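Putative diflavin flavoprotein A 5 (Nostoc sp. PCC 7120, PDB 4FEK) probably transfers electrons from NADH to oxygen to form water, this fragment being its N-terminal metallo-beta-lactamase-like domain. Local coordinates at residues 34-39 and 197-202; 46-51 and 169-174; 211-216 and 248-253; 225-230 and 241-246. All blocks are in the same frame, centred on the assembly; numbering follows the deposited sequence.

Contact 1: 34-39 and 197-202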
# COMPACT_ATOMS: atom_id res chain seq x y z
N GLU A 34 -11.67 7.48 10.96
CA GLU A 34 -10.38 6.80 11.07
C GLU A 34 -9.28 7.69 11.68
O GLU A 34 -8.30 7.18 12.21
CB GLU A 34 -9.94 6.12 9.77
CG GLU A 34 -9.81 7.07 8.60
CD GLU A 34 -11.10 7.14 7.77
OE1 GLU A 34 -12.22 6.96 8.33
OE2 GLU A 34 -10.96 7.39 6.54
N TYR A 35 -9.48 9.00 11.64
CA TYR A 35 -8.50 9.95 12.18
C TYR A 35 -8.89 10.46 13.57
O TYR A 35 -8.19 11.30 14.13
CB TYR A 35 -8.30 11.14 11.23
CG TYR A 35 -7.85 10.71 9.85
CD1 TYR A 35 -6.52 10.43 9.60
CD2 TYR A 35 -8.77 10.56 8.82
CE1 TYR A 35 -6.10 10.00 8.33
CE2 TYR A 35 -8.37 10.15 7.56
CZ TYR A 35 -7.03 9.87 7.33
OH TYR A 35 -6.63 9.46 6.09
N ALA A 36 -9.98 9.92 14.12
CA ALA A 36 -10.61 10.47 15.32
C ALA A 36 -9.79 10.32 16.59
O ALA A 36 -10.13 10.93 17.61
CB ALA A 36 -12.03 9.90 15.52
N LEU A 37 -8.74 9.51 16.55
CA LEU A 37 -7.78 9.45 17.65
C LEU A 37 -6.79 10.62 17.62
O LEU A 37 -5.99 10.77 18.54
CB LEU A 37 -7.01 8.13 17.64
CG LEU A 37 -7.56 6.96 18.46
CD1 LEU A 37 -9.08 6.98 18.54
CD2 LEU A 37 -7.08 5.63 17.92
N GLU A 38 -6.86 11.44 16.57
CA GLU A 38 -6.07 12.67 16.42
C GLU A 38 -4.57 12.45 16.62
O GLU A 38 -3.93 13.12 17.42
CB GLU A 38 -6.57 13.78 17.37
CG GLU A 38 -8.10 14.02 17.34
CD GLU A 38 -8.59 14.76 16.09
OE1 GLU A 38 -7.98 15.77 15.69
OE2 GLU A 38 -9.61 14.34 15.50
N ARG A 39 -4.00 11.48 15.89
CA ARG A 39 -2.57 11.21 16.01
C ARG A 39 -1.87 11.34 14.66
O ARG A 39 -0.73 10.91 14.50
CB ARG A 39 -2.32 9.82 16.62
CG ARG A 39 -2.65 9.77 18.12
CD ARG A 39 -2.87 8.35 18.64
NE ARG A 39 -3.29 8.37 20.04
CZ ARG A 39 -3.78 7.33 20.70
NH1 ARG A 39 -3.93 6.16 20.09
NH2 ARG A 39 -4.13 7.46 21.98
N GLN A 197 -3.60 0.23 15.88
CA GLN A 197 -3.84 -0.85 14.92
C GLN A 197 -5.23 -1.46 15.11
O GLN A 197 -5.92 -1.80 14.14
CB GLN A 197 -2.79 -1.95 15.06
CG GLN A 197 -1.39 -1.57 14.55
CD GLN A 197 -0.32 -2.51 15.08
OE1 GLN A 197 -0.48 -3.10 16.16
NE2 GLN A 197 0.75 -2.71 14.31
N ARG A 198 -5.66 -1.59 16.36
CA ARG A 198 -6.99 -2.12 16.64
C ARG A 198 -8.10 -1.17 16.17
O ARG A 198 -9.11 -1.60 15.59
CB ARG A 198 -7.14 -2.39 18.14
CG ARG A 198 -8.39 -3.15 18.52
CD ARG A 198 -8.36 -3.44 20.03
NE ARG A 198 -9.20 -4.57 20.40
CZ ARG A 198 -8.82 -5.58 21.18
NH1 ARG A 198 -7.59 -5.60 21.69
NH2 ARG A 198 -9.65 -6.57 21.46
N TYR A 199 -7.92 0.12 16.45
CA TYR A 199 -8.88 1.12 16.02
C TYR A 199 -8.99 1.14 14.50
O TYR A 199 -10.07 1.29 13.93
CB TYR A 199 -8.48 2.50 16.57
CG TYR A 199 -9.49 3.57 16.25
CD1 TYR A 199 -10.76 3.54 16.83
CD2 TYR A 199 -9.20 4.60 15.35
CE1 TYR A 199 -11.70 4.50 16.55
CE2 TYR A 199 -10.14 5.58 15.05
CZ TYR A 199 -11.40 5.52 15.66
OH TYR A 199 -12.36 6.47 15.37
N TYR A 200 -7.84 0.99 13.84
CA TYR A 200 -7.78 0.97 12.39
C TYR A 200 -8.58 -0.22 11.85
O TYR A 200 -9.38 -0.06 10.93
CB TYR A 200 -6.31 0.90 11.95
CG TYR A 200 -6.07 0.94 10.46
CD1 TYR A 200 -6.17 -0.22 9.70
CD2 TYR A 200 -5.67 2.13 9.81
CE1 TYR A 200 -5.90 -0.23 8.36
CE2 TYR A 200 -5.39 2.13 8.42
CZ TYR A 200 -5.51 0.95 7.72
OH TYR A 200 -5.27 0.90 6.37
N PHE A 201 -8.37 -1.40 12.44
CA PHE A 201 -9.14 -2.58 12.07
C PHE A 201 -10.66 -2.31 12.21
O PHE A 201 -11.43 -2.57 11.29
CB PHE A 201 -8.76 -3.77 12.94
CG PHE A 201 -9.52 -5.04 12.60
CD1 PHE A 201 -10.78 -5.29 13.16
CD2 PHE A 201 -8.97 -5.97 11.72
CE1 PHE A 201 -11.47 -6.43 12.83
CE2 PHE A 201 -9.66 -7.13 11.39
CZ PHE A 201 -10.90 -7.37 11.95
N ASN A 202 -11.06 -1.81 13.37
CA ASN A 202 -12.46 -1.52 13.64
C ASN A 202 -13.09 -0.48 12.72
O ASN A 202 -14.27 -0.59 12.39
CB ASN A 202 -12.66 -1.15 15.11
CG ASN A 202 -12.48 -2.36 16.03
OD1 ASN A 202 -12.78 -3.48 15.64
ND2 ASN A 202 -11.99 -2.13 17.24
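The type I beta turn from Tyr35 to Glu38, in the loop between strands 18-25 and 41-49, presses Ala36 and Leu37 against the ring of Tyr199 on helix 194-205. The turn is closed by the backbone bond from Glu38 N to Tyr35 O (2.8 Å), which places its two middle residues at the corner facing the helix. Leu37 lies over one face of the Tyr199 ring: CD1 stands 3.8 Å from the ring centroid and only 6° off the normal, a clear CH-pi contact. Its other branch reaches back toward the root of the ring, with Leu37 CD2 3.5 Å from Tyr199 CD2, and a forked leucine suits this double grip. Tyr199 has CG anti to its own N (chi1 -176°), which carries the ring off the helix to the turn. There the short Ala36 methyl meets the phenol end, CB to Tyr199 OH being 3.4 Å. Glu34 O lies at the ring edge in its plane, 3.7 Å from Tyr199 CE2. The hydroxyl is hydrogen-bonded to Ile33 O, so the phenol is both packed and anchored by the same loop. Next to this surface contact Arg39 forms salt bridges to Asp196 and Glu195 near the start of helix 194-205, while Tyr200 and Phe201 pack on helix 239-258.

Contact 2: 46-51 and 169-174. With PO4 (phosphate ion), chain E.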
# COMPACT_ATOMS: atom_id res chain seq x y z
N TYR A 46 6.61 2.88 -1.87
CA TYR A 46 7.85 2.10 -1.85
C TYR A 46 8.51 2.11 -3.23
O TYR A 46 7.83 2.30 -4.24
CB TYR A 46 7.55 0.65 -1.43
CG TYR A 46 6.95 0.57 -0.05
CD1 TYR A 46 7.75 0.43 1.07
CD2 TYR A 46 5.57 0.71 0.14
CE1 TYR A 46 7.20 0.39 2.36
CE2 TYR A 46 5.02 0.68 1.42
CZ TYR A 46 5.83 0.51 2.52
OH TYR A 46 5.26 0.47 3.78
N VAL A 47 9.83 1.90 -3.25
CA VAL A 47 10.60 1.85 -4.50
C VAL A 47 11.47 0.60 -4.45
O VAL A 47 12.19 0.40 -3.47
CB VAL A 47 11.53 3.07 -4.66
CG1 VAL A 47 12.22 3.03 -6.02
CG2 VAL A 47 10.74 4.38 -4.48
N ILE A 48 11.34 -0.27 -5.44
CA ILE A 48 12.24 -1.42 -5.57
C ILE A 48 13.08 -1.23 -6.83
O ILE A 48 12.54 -1.08 -7.94
CB ILE A 48 11.48 -2.76 -5.68
CG1 ILE A 48 10.54 -2.96 -4.48
CG2 ILE A 48 12.47 -3.92 -5.80
CD1 ILE A 48 9.44 -4.01 -4.76
N GLU A 49 14.40 -1.26 -6.68
CA GLU A 49 15.27 -1.03 -7.83
C GLU A 49 16.03 -2.29 -8.19
O GLU A 49 17.07 -2.57 -7.59
CB GLU A 49 16.29 0.07 -7.52
CG GLU A 49 15.72 1.46 -7.42
CD GLU A 49 16.80 2.50 -7.13
OE1 GLU A 49 17.99 2.11 -7.02
OE2 GLU A 49 16.45 3.69 -7.01
N GLY A 50 15.54 -3.04 -9.16
CA GLY A 50 16.29 -4.18 -9.65
C GLY A 50 16.94 -3.73 -10.94
O GLY A 50 17.37 -2.58 -11.07
N ASP A 51 17.00 -4.64 -11.90
CA ASP A 51 17.25 -4.27 -13.29
C ASP A 51 16.20 -3.27 -13.77
O ASP A 51 16.52 -2.32 -14.49
CB ASP A 51 17.20 -5.53 -14.15
CG ASP A 51 18.45 -6.40 -13.98
OD1 ASP A 51 19.51 -5.84 -13.63
OD2 ASP A 51 18.36 -7.62 -14.20
N ILE A 169 9.24 -9.25 1.57
CA ILE A 169 8.38 -8.16 2.01
C ILE A 169 7.03 -8.32 1.31
O ILE A 169 6.96 -8.56 0.11
CB ILE A 169 8.97 -6.78 1.67
CG1 ILE A 169 10.24 -6.49 2.52
CG2 ILE A 169 7.96 -5.69 1.93
CD1 ILE A 169 10.91 -5.14 2.15
N LEU A 170 5.96 -8.20 2.08
CA LEU A 170 4.62 -8.20 1.51
C LEU A 170 4.07 -6.78 1.57
O LEU A 170 3.98 -6.19 2.66
CB LEU A 170 3.74 -9.17 2.30
CG LEU A 170 2.31 -9.27 1.80
CD1 LEU A 170 2.32 -9.89 0.42
CD2 LEU A 170 1.46 -10.12 2.78
N TYR A 171 3.70 -6.24 0.41
CA TYR A 171 3.14 -4.89 0.29
C TYR A 171 1.63 -5.04 0.41
O TYR A 171 1.00 -5.64 -0.46
CB TYR A 171 3.56 -4.27 -1.05
CG TYR A 171 5.10 -4.13 -1.13
CD1 TYR A 171 5.73 -2.97 -0.69
CD2 TYR A 171 5.89 -5.19 -1.58
CE1 TYR A 171 7.12 -2.85 -0.71
CE2 TYR A 171 7.30 -5.09 -1.60
CZ TYR A 171 7.89 -3.91 -1.16
OH TYR A 171 9.27 -3.79 -1.18
N THR A 172 1.06 -4.52 1.50
CA THR A 172 -0.30 -4.88 1.88
C THR A 172 -1.26 -3.71 1.77
O THR A 172 -2.47 -3.89 2.01
CB THR A 172 -0.38 -5.44 3.32
OG1 THR A 172 -0.01 -4.42 4.27
CG2 THR A 172 0.51 -6.65 3.49
N ASP A 173 -0.73 -2.53 1.42
CA ASP A 173 -1.55 -1.33 1.19
C ASP A 173 -2.48 -1.09 2.39
O ASP A 173 -1.99 -0.86 3.50
CB ASP A 173 -2.37 -1.50 -0.11
CG ASP A 173 -3.03 -0.21 -0.58
OD1 ASP A 173 -2.74 0.87 -0.02
OD2 ASP A 173 -3.86 -0.30 -1.52
N LYS A 174 -3.80 -1.17 2.19
CA LYS A 174 -4.75 -0.90 3.29
C LYS A 174 -4.72 -1.93 4.41
O LYS A 174 -5.20 -1.64 5.51
CB LYS A 174 -6.19 -0.76 2.77
CG LYS A 174 -6.43 0.46 1.89
CD LYS A 174 -6.24 1.77 2.66
CE LYS A 174 -6.41 2.98 1.72
NZ LYS A 174 -6.49 4.27 2.46
P PO4 E . -7.60 6.58 -0.42
O1 PO4 E . -6.87 7.12 -1.65
O2 PO4 E . -8.61 7.60 -0.01
O3 PO4 E . -8.27 5.31 -0.85
O4 PO4 E . -6.57 6.38 0.67
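Tyr46 and Tyr171 meet in a T-shaped pair, the edge of Tyr171 pointing at the face of Tyr46. Their ring planes stand at 73° and the centroids are 5.2 Å apart. The edge arrives off-centre: Tyr171 CE1 comes within 3.5 Å of Tyr46 CG, at the root of the ring, and CD1 lies above the rim on the same face. In both residues CG is anti to the carbonyl carbon (chi1 -61° and -62°), a shared rotamer that brings the Tyr171 edge to the Tyr46 face. Ile48, two residues on and therefore on the same side of the strand, meets the far end of Tyr171 from the opposite direction, its CD1 being 3.6 Å from Tyr171 OH. Ile169 CG2 packs on a face of the Tyr171 ring from within its own strand. Strand 41-49 belongs to the seven-stranded sheet and strand 169-173 to the five-stranded one, so this is core between the two sheets of the metallo-beta-lactamase fold. Past the strand, Lys174 NZ donates a hydrogen bond to phosphate O4 (2.8 Å) and is also hydrogen-bonded to His231; His87, Ser89, Asn91 and Arg92 hold the ion too. These four occupy the positions of the family's HxExDH metal motif, but only His87 is retained: the phosphate probably marks where relatives hold their metals, and metal binding here is doubtful. The aromatic contact needs no hydrogen bond between the segments: weakly positive ring hydrogens face a pi cloud, and the buried Tyr46 hydroxyl is satisfied by Val229 O.

Contact 3: 211-216 and 248-253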
# COMPACT_ATOMS: atom_id res chain seq x y z
N HIS A 211 -13.96 -11.15 4.27
CA HIS A 211 -12.91 -10.91 3.29
C HIS A 211 -11.53 -10.77 3.94
O HIS A 211 -10.54 -11.16 3.34
CB HIS A 211 -13.22 -9.70 2.42
CG HIS A 211 -14.30 -9.96 1.43
ND1 HIS A 211 -15.63 -9.83 1.74
CD2 HIS A 211 -14.25 -10.38 0.14
CE1 HIS A 211 -16.36 -10.15 0.68
NE2 HIS A 211 -15.54 -10.47 -0.31
N VAL A 212 -11.47 -10.22 5.14
CA VAL A 212 -10.17 -10.18 5.85
C VAL A 212 -9.65 -11.59 6.08
O VAL A 212 -8.47 -11.86 5.89
CB VAL A 212 -10.31 -9.45 7.19
CG1 VAL A 212 -9.01 -9.52 7.98
CG2 VAL A 212 -10.76 -8.03 6.94
N GLU A 213 -10.54 -12.49 6.48
CA GLU A 213 -10.18 -13.89 6.70
C GLU A 213 -9.67 -14.54 5.43
O GLU A 213 -8.69 -15.29 5.47
CB GLU A 213 -11.37 -14.71 7.26
CG GLU A 213 -11.84 -14.28 8.64
CD GLU A 213 -12.90 -15.21 9.25
OE1 GLU A 213 -13.72 -15.81 8.49
OE2 GLU A 213 -12.92 -15.34 10.49
N ALA A 214 -10.34 -14.26 4.31
CA ALA A 214 -9.92 -14.81 3.01
C ALA A 214 -8.52 -14.31 2.63
O ALA A 214 -7.69 -15.06 2.13
CB ALA A 214 -10.95 -14.44 1.91
N ALA A 215 -8.28 -13.02 2.89
CA ALA A 215 -6.96 -12.43 2.64
C ALA A 215 -5.87 -13.09 3.49
O ALA A 215 -4.79 -13.43 2.99
CB ALA A 215 -7.00 -10.91 2.87
N LEU A 216 -6.16 -13.28 4.77
CA LEU A 216 -5.22 -13.94 5.68
C LEU A 216 -4.89 -15.35 5.20
O LEU A 216 -3.73 -15.77 5.22
CB LEU A 216 -5.77 -13.95 7.11
CG LEU A 216 -5.97 -12.58 7.78
CD1 LEU A 216 -6.55 -12.74 9.19
CD2 LEU A 216 -4.67 -11.78 7.82
N ASP A 248 -8.20 -13.10 15.10
CA ASP A 248 -9.10 -13.12 16.26
C ASP A 248 -10.19 -12.05 16.16
O ASP A 248 -11.37 -12.33 16.38
CB ASP A 248 -8.34 -12.94 17.57
CG ASP A 248 -7.34 -14.06 17.83
OD1 ASP A 248 -7.49 -15.15 17.24
OD2 ASP A 248 -6.40 -13.83 18.62
N TRP A 249 -9.80 -10.82 15.82
CA TRP A 249 -10.74 -9.73 15.64
C TRP A 249 -11.76 -10.05 14.54
O TRP A 249 -12.94 -9.72 14.68
CB TRP A 249 -10.00 -8.42 15.30
CG TRP A 249 -9.07 -7.92 16.39
CD1 TRP A 249 -9.15 -8.18 17.73
CD2 TRP A 249 -7.93 -7.08 16.21
NE1 TRP A 249 -8.12 -7.55 18.39
CE2 TRP A 249 -7.36 -6.86 17.48
CE3 TRP A 249 -7.34 -6.46 15.10
CZ2 TRP A 249 -6.23 -6.06 17.67
CZ3 TRP A 249 -6.21 -5.67 15.28
CH2 TRP A 249 -5.67 -5.48 16.55
N SER A 250 -11.33 -10.69 13.46
CA SER A 250 -12.25 -11.05 12.38
C SER A 250 -13.30 -12.08 12.81
O SER A 250 -14.48 -11.93 12.49
CB SER A 250 -11.50 -11.56 11.15
OG SER A 250 -10.75 -10.50 10.57
N LYS A 251 -12.89 -13.14 13.50
CA LYS A 251 -13.89 -14.12 13.90
C LYS A 251 -14.88 -13.53 14.91
O LYS A 251 -16.06 -13.83 14.85
CB LYS A 251 -13.28 -15.46 14.35
CG LYS A 251 -12.37 -15.44 15.56
CD LYS A 251 -12.13 -16.88 16.04
CE LYS A 251 -11.00 -16.99 17.05
NZ LYS A 251 -9.69 -16.64 16.42
N ALA A 252 -14.41 -12.65 15.79
CA ALA A 252 -15.29 -11.93 16.71
C ALA A 252 -16.36 -11.08 16.01
O ALA A 252 -17.53 -11.07 16.40
CB ALA A 252 -14.48 -11.05 17.64
N GLN A 253 -15.93 -10.34 14.99
CA GLN A 253 -16.80 -9.47 14.24
C GLN A 253 -17.91 -10.25 13.57
O GLN A 253 -19.05 -9.78 13.45
CB GLN A 253 -15.96 -8.70 13.20
CG GLN A 253 -16.73 -7.64 12.46
CD GLN A 253 -17.36 -6.62 13.39
OE1 GLN A 253 -18.51 -6.24 13.20
NE2 GLN A 253 -16.61 -6.19 14.40
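Val212 is the first residue of 211-216 to reach helix 239-258, and it meets Ser250. Its branch CG1, set anti to the backbone N, lies 3.3 Å from Ser250 OG, an apolar methyl against a hydroxyl oxygen. That oxygen is hydrogen-bonded to Tyr246 O, one turn back in its own helix, which explains how a serine can sit buried beside a valine without a polar partner on the facing helix. Glu213 follows and makes the broadest contact of this segment. Its CG packs 3.7 Å from Ser250 CB, the aliphatic part of an acid lying against a small residue. The backbones come close here, the CA atoms of Glu213 and Ser250 being 6.7 Å apart, and serine offers little bulk to keep them separate. Segments 211-216 and 248-253 run roughly antiparallel, at 148°, their axes approaching to 9.6 Å; both belong to the helical layer that also includes helix 194-205, whose Met205 touches Val212 and whose Phe201 touches Ser250. Beyond CG the glutamate chain is extended and brings Glu213 OE2 beside the neighbouring residue, 3.9 Å from Lys251 CB, while OE1 forms a salt bridge with Lys254. Lys251 does not answer this carboxylate: its NZ stays 6.9 Å from Glu213 OE2. With CG between the backbone N and the carbonyl carbon (chi1 62°) and a bend at the chain end, Lys251 NZ forms a salt bridge with Asp248 OD1 (2.8 Å), on the anti side, 23° out of the carboxylate plane. One turn on from Val212, Leu216 directs its side chain to Tyr246 and Ala247.

Contact 4: 225-230 and 241-246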
# COMPACT_ATOMS: atom_id res chain seq x y z
N ARG A 225 8.83 -11.34 6.12
CA ARG A 225 9.64 -10.69 7.14
C ARG A 225 9.10 -9.31 7.50
O ARG A 225 9.40 -8.80 8.57
CB ARG A 225 11.09 -10.55 6.65
CG ARG A 225 11.81 -11.87 6.48
CD ARG A 225 13.21 -11.65 5.93
NE ARG A 225 14.07 -12.80 6.18
CZ ARG A 225 15.11 -12.80 7.01
NH1 ARG A 225 15.44 -11.69 7.66
NH2 ARG A 225 15.82 -13.90 7.18
N LEU A 226 8.31 -8.72 6.60
CA LEU A 226 7.80 -7.36 6.82
C LEU A 226 6.47 -7.17 6.12
O LEU A 226 6.31 -7.58 4.96
CB LEU A 226 8.80 -6.33 6.27
CG LEU A 226 8.46 -4.85 6.48
CD1 LEU A 226 8.82 -4.45 7.90
CD2 LEU A 226 9.17 -3.96 5.45
N TYR A 227 5.51 -6.55 6.82
CA TYR A 227 4.33 -5.99 6.14
C TYR A 227 4.63 -4.53 5.82
O TYR A 227 4.63 -3.67 6.72
CB TYR A 227 3.05 -6.04 7.01
CG TYR A 227 2.48 -7.41 7.29
CD1 TYR A 227 2.69 -8.47 6.41
CD2 TYR A 227 1.69 -7.64 8.41
CE1 TYR A 227 2.14 -9.72 6.66
CE2 TYR A 227 1.14 -8.90 8.66
CZ TYR A 227 1.36 -9.93 7.78
OH TYR A 227 0.82 -11.18 8.04
N ALA A 228 4.89 -4.26 4.55
CA ALA A 228 5.06 -2.90 4.06
C ALA A 228 3.68 -2.30 3.83
O ALA A 228 3.16 -2.31 2.71
CB ALA A 228 5.87 -2.90 2.78
N VAL A 229 3.09 -1.80 4.91
CA VAL A 229 1.71 -1.31 4.92
C VAL A 229 1.56 0.08 4.30
O VAL A 229 2.54 0.80 4.16
CB VAL A 229 1.20 -1.25 6.35
CG1 VAL A 229 1.35 -2.63 7.03
CG2 VAL A 229 1.98 -0.16 7.15
N GLY A 230 0.33 0.46 3.97
CA GLY A 230 0.03 1.74 3.38
C GLY A 230 -0.00 2.89 4.38
O GLY A 230 0.24 4.03 4.00
N ALA A 241 2.14 -11.37 15.66
CA ALA A 241 1.11 -11.03 16.63
C ALA A 241 -0.04 -10.24 16.02
O ALA A 241 -1.19 -10.40 16.44
CB ALA A 241 1.70 -10.28 17.82
N LEU A 242 0.25 -9.37 15.06
CA LEU A 242 -0.81 -8.56 14.47
C LEU A 242 -1.65 -9.45 13.57
O LEU A 242 -2.87 -9.32 13.51
CB LEU A 242 -0.25 -7.37 13.67
CG LEU A 242 -1.32 -6.47 13.04
CD1 LEU A 242 -2.18 -5.76 14.09
CD2 LEU A 242 -0.70 -5.44 12.05
N THR A 243 -0.99 -10.38 12.89
CA THR A 243 -1.67 -11.29 11.99
C THR A 243 -2.64 -12.16 12.82
O THR A 243 -3.78 -12.39 12.41
CB THR A 243 -0.67 -12.17 11.24
OG1 THR A 243 0.27 -11.34 10.54
CG2 THR A 243 -1.37 -13.08 10.26
N GLN A 244 -2.17 -12.63 13.98
CA GLN A 244 -3.04 -13.42 14.86
C GLN A 244 -4.21 -12.57 15.35
O GLN A 244 -5.35 -13.03 15.40
CB GLN A 244 -2.27 -13.97 16.05
CG GLN A 244 -3.14 -14.80 16.97
CD GLN A 244 -3.85 -15.95 16.24
OE1 GLN A 244 -5.09 -16.02 16.22
NE2 GLN A 244 -3.07 -16.85 15.66
N ALA A 245 -3.92 -11.32 15.72
CA ALA A 245 -4.96 -10.38 16.14
C ALA A 245 -6.02 -10.14 15.07
O ALA A 245 -7.22 -10.15 15.38
CB ALA A 245 -4.35 -9.07 16.61
N TYR A 246 -5.60 -9.90 13.83
CA TYR A 246 -6.54 -9.76 12.71
C TYR A 246 -7.47 -10.98 12.59
O TYR A 246 -8.68 -10.85 12.33
CB TYR A 246 -5.81 -9.51 11.38
CG TYR A 246 -5.75 -8.04 11.00
CD1 TYR A 246 -5.21 -7.10 11.87
CD2 TYR A 246 -6.20 -7.60 9.76
CE1 TYR A 246 -5.16 -5.74 11.53
CE2 TYR A 246 -6.13 -6.24 9.41
CZ TYR A 246 -5.61 -5.33 10.30
OH TYR A 246 -5.59 -4.00 9.94
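Strand 226-229 and helix residues 241-246 stand well apart, the CA atoms of Tyr227 and Thr243 being 9.9 Å from each other, and the long side chain of Tyr227 bridges the space. The strand is an outermost one in the five-stranded sheet and runs parallel to 169-173. Just after Tyr227 it kinks at Ala228, the centre of an inverse gamma turn, with a weak bond from Val229 N to Tyr227 O (3.0 Å). Tyr227 points at the helix and ends in a hydroxyl within hydrogen-bonding distance of Thr243, Tyr227 OH to Thr243 OG1 being 2.6 Å. Thr243 OG1 lies at the ring edge, near its plane, and is 3.2 Å from Tyr227 CE2. The two side chains cross at about a right angle, and the threonine methyl flanks the hydroxyl, with Thr243 CG2 3.7 Å from Tyr227 OH. The link is thus one from sheet to helix, laid between the five-stranded sheet of the metallo-beta-lactamase fold and the C-terminal helix 239-258 packed outside it. Thr243 has OG1 anti to the carbonyl carbon (chi1 -57°), which holds the oxygen beside its own N and hydrogen-bonded to Leu239 O one turn earlier. A threonine suits the place because its single side-chain oxygen can pair with that carbonyl and still lie close to the phenol, while its methyl adds an apolar surface. Phe176 stacks on the Tyr227 ring, and Ile219 of helix 209-219 touches it too. Leu242, also directed to the strand, packs on the same Phe176.

From the N terminus, the chain first makes the turn at 34-39, which waits for helix 194-205 to close contact 1 across 157 intervening residues. Within that loop lies contact 2, joining strand 41-49 of the larger sheet to strand 169-173 of the smaller. Its second segment is tied to contact 1 by Lys174 O and Tyr200 OH, probably hydrogen-bonded. Contact 3 opens only after contact 1 has closed, linking helix 209-219 to helix 239-258, and contact 4 sits within its span, joining strand 226-229 to the same last helix. None of the four cross. Phe201 touches both Tyr246 and Ser250, and Asp173 O is probably hydrogen-bonded to Gly230 N, so sheets and helices interlock.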